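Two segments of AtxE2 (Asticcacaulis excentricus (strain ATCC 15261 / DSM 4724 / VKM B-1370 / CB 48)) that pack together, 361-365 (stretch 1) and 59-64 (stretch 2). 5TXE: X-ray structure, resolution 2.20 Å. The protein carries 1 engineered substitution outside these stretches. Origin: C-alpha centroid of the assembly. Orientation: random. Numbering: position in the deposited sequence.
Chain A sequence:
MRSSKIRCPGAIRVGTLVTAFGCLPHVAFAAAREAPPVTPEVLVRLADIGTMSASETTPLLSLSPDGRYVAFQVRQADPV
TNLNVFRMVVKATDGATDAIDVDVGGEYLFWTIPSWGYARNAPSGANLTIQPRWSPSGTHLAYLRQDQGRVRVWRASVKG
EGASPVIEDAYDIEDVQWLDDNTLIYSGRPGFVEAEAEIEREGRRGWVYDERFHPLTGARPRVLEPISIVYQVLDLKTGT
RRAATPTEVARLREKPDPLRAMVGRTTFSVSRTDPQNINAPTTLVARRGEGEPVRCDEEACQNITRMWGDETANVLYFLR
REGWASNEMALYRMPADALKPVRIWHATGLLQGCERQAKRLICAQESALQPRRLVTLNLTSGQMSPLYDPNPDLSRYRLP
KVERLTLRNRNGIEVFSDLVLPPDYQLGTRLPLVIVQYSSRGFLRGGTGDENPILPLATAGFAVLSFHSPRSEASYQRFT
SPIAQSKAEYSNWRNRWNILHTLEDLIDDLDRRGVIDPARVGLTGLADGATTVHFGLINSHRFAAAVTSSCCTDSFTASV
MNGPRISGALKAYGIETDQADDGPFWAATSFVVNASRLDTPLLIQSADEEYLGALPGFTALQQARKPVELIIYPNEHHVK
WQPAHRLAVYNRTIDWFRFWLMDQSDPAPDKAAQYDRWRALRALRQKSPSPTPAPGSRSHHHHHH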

# COMPACT_ATOMS: atom_id res chain seq x y z
N LEU A 361 -21.88 -4.29 -11.04
CA LEU A 361 -20.74 -4.47 -10.20
C LEU A 361 -20.82 -3.37 -9.14
O LEU A 361 -21.08 -2.22 -9.46
CB LEU A 361 -19.50 -4.28 -11.08
CG LEU A 361 -18.33 -5.21 -10.88
CD1 LEU A 361 -18.76 -6.66 -10.74
CD2 LEU A 361 -17.39 -5.05 -12.06
N ILE A 362 -20.64 -3.74 -7.89
CA ILE A 362 -20.44 -2.76 -6.83
C ILE A 362 -18.97 -2.76 -6.45
O ILE A 362 -18.44 -3.80 -6.05
CB ILE A 362 -21.28 -3.10 -5.62
CG1 ILE A 362 -22.75 -2.86 -6.01
CG2 ILE A 362 -21.05 -2.13 -4.48
CD1 ILE A 362 -23.51 -4.00 -6.57
N CYS A 363 -18.35 -1.60 -6.55
CA CYS A 363 -16.90 -1.44 -6.39
C CYS A 363 -16.50 -0.29 -5.46
O CYS A 363 -17.21 0.71 -5.36
CB CYS A 363 -16.28 -1.10 -7.74
SG CYS A 363 -16.60 -2.31 -9.02
N ALA A 364 -15.32 -0.38 -4.85
CA ALA A 364 -14.67 0.84 -4.43
C ALA A 364 -13.96 1.41 -5.64
O ALA A 364 -13.52 0.66 -6.49
CB ALA A 364 -13.67 0.57 -3.31
N GLN A 365 -13.78 2.72 -5.69
CA GLN A 365 -13.15 3.36 -6.83
C GLN A 365 -12.43 4.61 -6.38
O GLN A 365 -12.86 5.27 -5.41
CB GLN A 365 -14.22 3.75 -7.85
CG GLN A 365 -13.70 4.41 -9.12
CD GLN A 365 -13.75 5.93 -9.09
OE1 GLN A 365 -14.60 6.54 -8.45
NE2 GLN A 365 -12.86 6.55 -9.84
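Stretch 2 (59-64) PLLSLS

Stretch 2 packs along stretch 1 in a nearly antiparallel course, through side chains. Pro59 and Leu60 form a loop that leads into a short extended segment, with Leu61, Ser62 and Leu63 at phi/psi values typical of strands. This segment runs nearly antiparallel to the strand 361-365: the two N-to-C directions make an angle of 167°, and the axes come no closer than 8.6 Å. At that spacing the backbones are too far apart to pair, no hydrogen bond crosses, and the contact is made by apolar side chains. The register follows the antiparallel course, with the CA of Ala364 7.9 Å from the CA of Leu60 and the CA of Ile362 8.4 Å from the CA of Leu63.

Alternation sets the pattern on stretch 1. Ile362 and Ala364 point their CA-to-CB bonds toward stretch 2, whereas those of Leu361 and Cys363 point away; Cys363 is also bonded covalently to a group elsewhere in the structure. On stretch 2, Leu61 and Leu63 point toward the partner and Ser62, between them, makes no contact. Leu60 breaks the alternation: its phi/psi of -88/-3 is not extended, and this turn lets two successive leucines, Leu60 and Leu61, both face stretch 1.

The methyl of Ala364 meets Leu60. Leu60 has chi1 at 45° and chi2 at 64°, both p, and its CD1 reaches to 3.7 Å from the CB of Ala364, the closest approach in the contact. The alanine presents just its CB here, and the leucine packs its CD1 against it.

Leu61 is also p at both angles, with chi1 at 64° and chi2 at 84°, an uncommon choice for leucine. In this conformation its CD2 lies over the backbone of stretch 1, 4.0 Å from the O of Ile362, 4.0 Å from the C of Cys363 and 3.9 Å from the N of Ala364. One methyl thus packs against both peptide groups that flank Cys363, between the two residues whose CA-to-CB bonds point toward stretch 2, and it also stands 4.4 Å from the CG2 of Ile362.

Leu63 takes the familiar m,t rotamer, chi1 -66° and chi2 177°, and brings its CD2 to 4.2 Å from the CB of Ile362. Ile362 has chi1 at -70° (m), but its chi2 of 92° is between wells. It is touched by both Leu61 and Leu63. The rule to read here is modest: 223 Å² is buried without a polar anchor, by leucine methyls fitted to one β-branched residue, one alanine and the peptide groups between them.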

# COMPACT_ATOMS: atom_id res chain seq x y z
N PRO A 59 -10.34 -7.24 -0.39
CA PRO A 59 -11.73 -7.60 -0.03
C PRO A 59 -12.45 -6.61 0.90
O PRO A 59 -12.88 -6.97 2.00
CB PRO A 59 -11.55 -8.93 0.68
CG PRO A 59 -10.18 -8.80 1.34
CD PRO A 59 -9.34 -7.97 0.41
N LEU A 60 -12.58 -5.38 0.44
CA LEU A 60 -12.95 -4.27 1.33
C LEU A 60 -14.47 -4.05 1.49
O LEU A 60 -14.90 -3.14 2.24
CB LEU A 60 -12.25 -2.96 0.91
CG LEU A 60 -12.21 -2.58 -0.55
CD1 LEU A 60 -13.64 -2.35 -1.04
CD2 LEU A 60 -11.38 -1.32 -0.78
N LEU A 61 -15.26 -4.83 0.76
CA LEU A 61 -16.71 -4.75 0.88
C LEU A 61 -17.31 -6.12 0.73
O LEU A 61 -16.65 -7.03 0.20
CB LEU A 61 -17.27 -3.79 -0.14
CG LEU A 61 -17.11 -4.13 -1.61
CD1 LEU A 61 -18.20 -5.08 -2.09
CD2 LEU A 61 -17.18 -2.86 -2.41
N SER A 62 -18.54 -6.27 1.23
CA SER A 62 -19.25 -7.49 1.11
C SER A 62 -20.71 -7.25 0.80
O SER A 62 -21.37 -6.46 1.47
CB SER A 62 -19.14 -8.17 2.43
OG SER A 62 -19.73 -9.46 2.40
N LEU A 63 -21.24 -7.91 -0.21
CA LEU A 63 -22.68 -7.79 -0.55
C LEU A 63 -23.48 -8.75 0.26
O LEU A 63 -23.05 -9.87 0.52
CB LEU A 63 -22.95 -8.12 -1.99
CG LEU A 63 -22.33 -7.13 -2.95
CD1 LEU A 63 -22.58 -7.59 -4.38
CD2 LEU A 63 -22.92 -5.76 -2.77
N SER A 64 -24.66 -8.32 0.66
CA SER A 64 -25.58 -9.24 1.32
C SER A 64 -25.93 -10.45 0.39
O SER A 64 -25.81 -10.33 -0.84
CB SER A 64 -26.85 -8.49 1.74
OG SER A 64 -27.58 -8.00 0.63